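Local structure of tyrocidine synthetase 3 (Brevibacillus brevis, 2JGP) at residues 306-311 with 495-500. The protein probably catalyses peptide bond formation in nonribosomal tyrocidine synthesis, this fragment joining a peptidyl carrier domain to the condensation domain that follows it. Residues are numbered along the deposited sequence; the frame is centred on the assembly and turned at random.
Sequences CTIGAG and FSRHFL
L500 splits its two methyls between neighbouring parts of 306-311. CD2 rests on A310, 3.8 Å from its CB, while CD1 comes 3.8 Å from the carbonyl O of G309 and 4.2 Å from CG2 of I308. A branched leucine end suits this double task, and the single methyl of A310 lets the helix backbone come near: the CA atoms of A310 and L500 are 6.6 Å apart, closer than the 7.3 Å between those of I308 and S496. I308 works in two directions as well. Its CG2 lies 3.9 Å from CB of S496, whereas CG1 stands anti to the backbone N (chi1 -172°). CD1 lies 4.3 Å from the aliphatic CG of R497. The small S496 lets CG2 of I308 come against its CB, and beyond it SG of C306 approaches its OG without a hydrogen bond. No hydrogen bond crosses between the segments; mainly apolar groups carry the contact. This is α/β packing in the condensation domain, a member of the CoA-dependent acyltransferase superfamily: helix 489-508 lies against edge strand 303-309 of a four-stranded mixed sheet. The axes of 306-309 and 495-500 come within 9.4 Å, their N-to-C directions 28° apart. Alternation along the strand turns C306 and I308 to the helix and T307 away from it. The hydroxyl of S496, buried, is satisfied within its own helix by the carbonyl O of M492. Further out, backbone hydrogen bonds tie C306, I308 and A310 to V480, I478 and M476 of the adjacent strand. F495 packs on helix 329-345, while F499 reaches both that helix and I478. G311 is N-cap of helix 312-325; at its positive phi (89°) a CB would jam against the carbonyl O of A310.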
loop_
_atom_site.group_PDB
_atom_site.type_symbol
_atom_site.label_atom_id
_atom_site.label_comp_id
_atom_site.label_asym_id
_atom_site.label_seq_id
_atom_site.Cartn_x
_atom_site.Cartn_y
_atom_site.Cartn_z
ATOM N N CYS A 306 -19.160 4.137 7.423
ATOM C CA CYS A 306 -19.559 5.452 7.912
ATOM C C CYS A 306 -18.373 6.402 7.791
ATOM O O CYS A 306 -17.214 5.974 7.818
ATOM C CB CYS A 306 -20.059 5.381 9.354
ATOM S SG CYS A 306 -18.891 4.666 10.506
ATOM N N THR A 307 -18.673 7.685 7.633
ATOM C CA THR A 307 -17.646 8.707 7.458
ATOM C C THR A 307 -17.990 9.931 8.294
ATOM O O THR A 307 -19.157 10.298 8.404
ATOM C CB THR A 307 -17.521 9.118 5.977
ATOM O OG1 THR A 307 -17.267 7.956 5.173
ATOM C CG2 THR A 307 -16.384 10.118 5.784
ATOM N N ILE A 308 -16.969 10.551 8.884
ATOM C CA ILE A 308 -17.149 11.767 9.675
ATOM C C ILE A 308 -15.948 12.691 9.483
ATOM O O ILE A 308 -14.816 12.224 9.356
ATOM C CB ILE A 308 -17.350 11.441 11.179
ATOM C CG1 ILE A 308 -17.741 12.700 11.962
ATOM C CG2 ILE A 308 -16.100 10.817 11.773
ATOM C CD1 ILE A 308 -18.369 12.409 13.307
ATOM N N GLY A 309 -16.207 13.998 9.447
ATOM C CA GLY A 309 -15.147 14.994 9.310
ATOM C C GLY A 309 -14.493 15.306 10.640
ATOM O O GLY A 309 -15.174 15.406 11.660
ATOM N N ALA A 310 -13.173 15.474 10.627
ATOM C CA ALA A 310 -12.413 15.795 11.841
ATOM C C ALA A 310 -12.477 17.285 12.186
ATOM O O ALA A 310 -12.200 17.677 13.320
ATOM C CB ALA A 310 -10.968 15.359 11.682
ATOM N N GLY A 311 -12.835 18.110 11.204
ATOM C CA GLY A 311 -12.831 19.558 11.361
ATOM C C GLY A 311 -11.474 20.139 11.001
ATOM O O GLY A 311 -10.446 19.473 11.137
ATOM N N PHE A 495 -17.564 4.831 17.748
ATOM C CA PHE A 495 -16.157 4.446 17.595
ATOM C C PHE A 495 -15.361 5.564 16.929
ATOM O O PHE A 495 -14.266 5.908 17.372
ATOM C CB PHE A 495 -16.101 3.161 16.750
ATOM C CG PHE A 495 -14.719 2.585 16.546
ATOM C CD1 PHE A 495 -14.085 1.878 17.558
ATOM C CD2 PHE A 495 -14.087 2.687 15.309
ATOM C CE1 PHE A 495 -12.828 1.312 17.355
ATOM C CE2 PHE A 495 -12.834 2.126 15.093
ATOM C CZ PHE A 495 -12.205 1.431 16.119
ATOM N N SER A 496 -15.931 6.133 15.869
ATOM C CA SER A 496 -15.298 7.224 15.123
ATOM C C SER A 496 -15.188 8.513 15.945
ATOM O O SER A 496 -14.142 9.159 15.940
ATOM C CB SER A 496 -16.071 7.498 13.833
ATOM O OG SER A 496 -16.168 6.324 13.042
ATOM N N ARG A 497 -16.266 8.882 16.639
ATOM C CA ARG A 497 -16.258 10.043 17.533
ATOM C C ARG A 497 -15.205 9.880 18.624
ATOM O O ARG A 497 -14.547 10.846 19.000
ATOM C CB ARG A 497 -17.632 10.257 18.188
ATOM C CG ARG A 497 -18.755 10.628 17.221
ATOM C CD ARG A 497 -19.974 11.202 17.950
ATOM N NE ARG A 497 -20.621 10.229 18.837
ATOM C CZ ARG A 497 -21.503 9.305 18.452
ATOM N NH1 ARG A 497 -21.875 9.194 17.178
ATOM N NH2 ARG A 497 -22.021 8.476 19.355
ATOM N N HIS A 498 -15.058 8.656 19.133
ATOM C CA HIS A 498 -14.047 8.366 20.145
ATOM C C HIS A 498 -12.628 8.539 19.603
ATOM O O HIS A 498 -11.740 8.986 20.329
ATOM C CB HIS A 498 -14.237 6.965 20.736
ATOM C CG HIS A 498 -15.394 6.863 21.684
ATOM N ND1 HIS A 498 -16.014 7.968 22.226
ATOM C CD2 HIS A 498 -16.025 5.786 22.205
ATOM C CE1 HIS A 498 -16.992 7.575 23.026
ATOM N NE2 HIS A 498 -17.018 6.255 23.032
ATOM N N PHE A 499 -12.412 8.213 18.332
ATOM C CA PHE A 499 -11.122 8.492 17.701
ATOM C C PHE A 499 -10.830 9.998 17.724
ATOM O O PHE A 499 -9.709 10.421 18.034
ATOM C CB PHE A 499 -11.065 7.976 16.258
ATOM C CG PHE A 499 -9.767 8.295 15.563
ATOM C CD1 PHE A 499 -8.654 7.484 15.740
ATOM C CD2 PHE A 499 -9.649 9.423 14.762
ATOM C CE1 PHE A 499 -7.449 7.788 15.118
ATOM C CE2 PHE A 499 -8.442 9.736 14.138
ATOM C CZ PHE A 499 -7.344 8.914 14.318
ATOM N N LEU A 500 -11.841 10.797 17.392
ATOM C CA LEU A 500 -11.686 12.248 17.353
ATOM C C LEU A 500 -11.477 12.838 18.742
ATOM O O LEU A 500 -10.765 13.824 18.885
ATOM C CB LEU A 500 -12.890 12.914 16.684
ATOM C CG LEU A 500 -13.132 12.547 15.221
ATOM C CD1 LEU A 500 -14.393 13.238 14.714
ATOM C CD2 LEU A 500 -11.925 12.900 14.364
#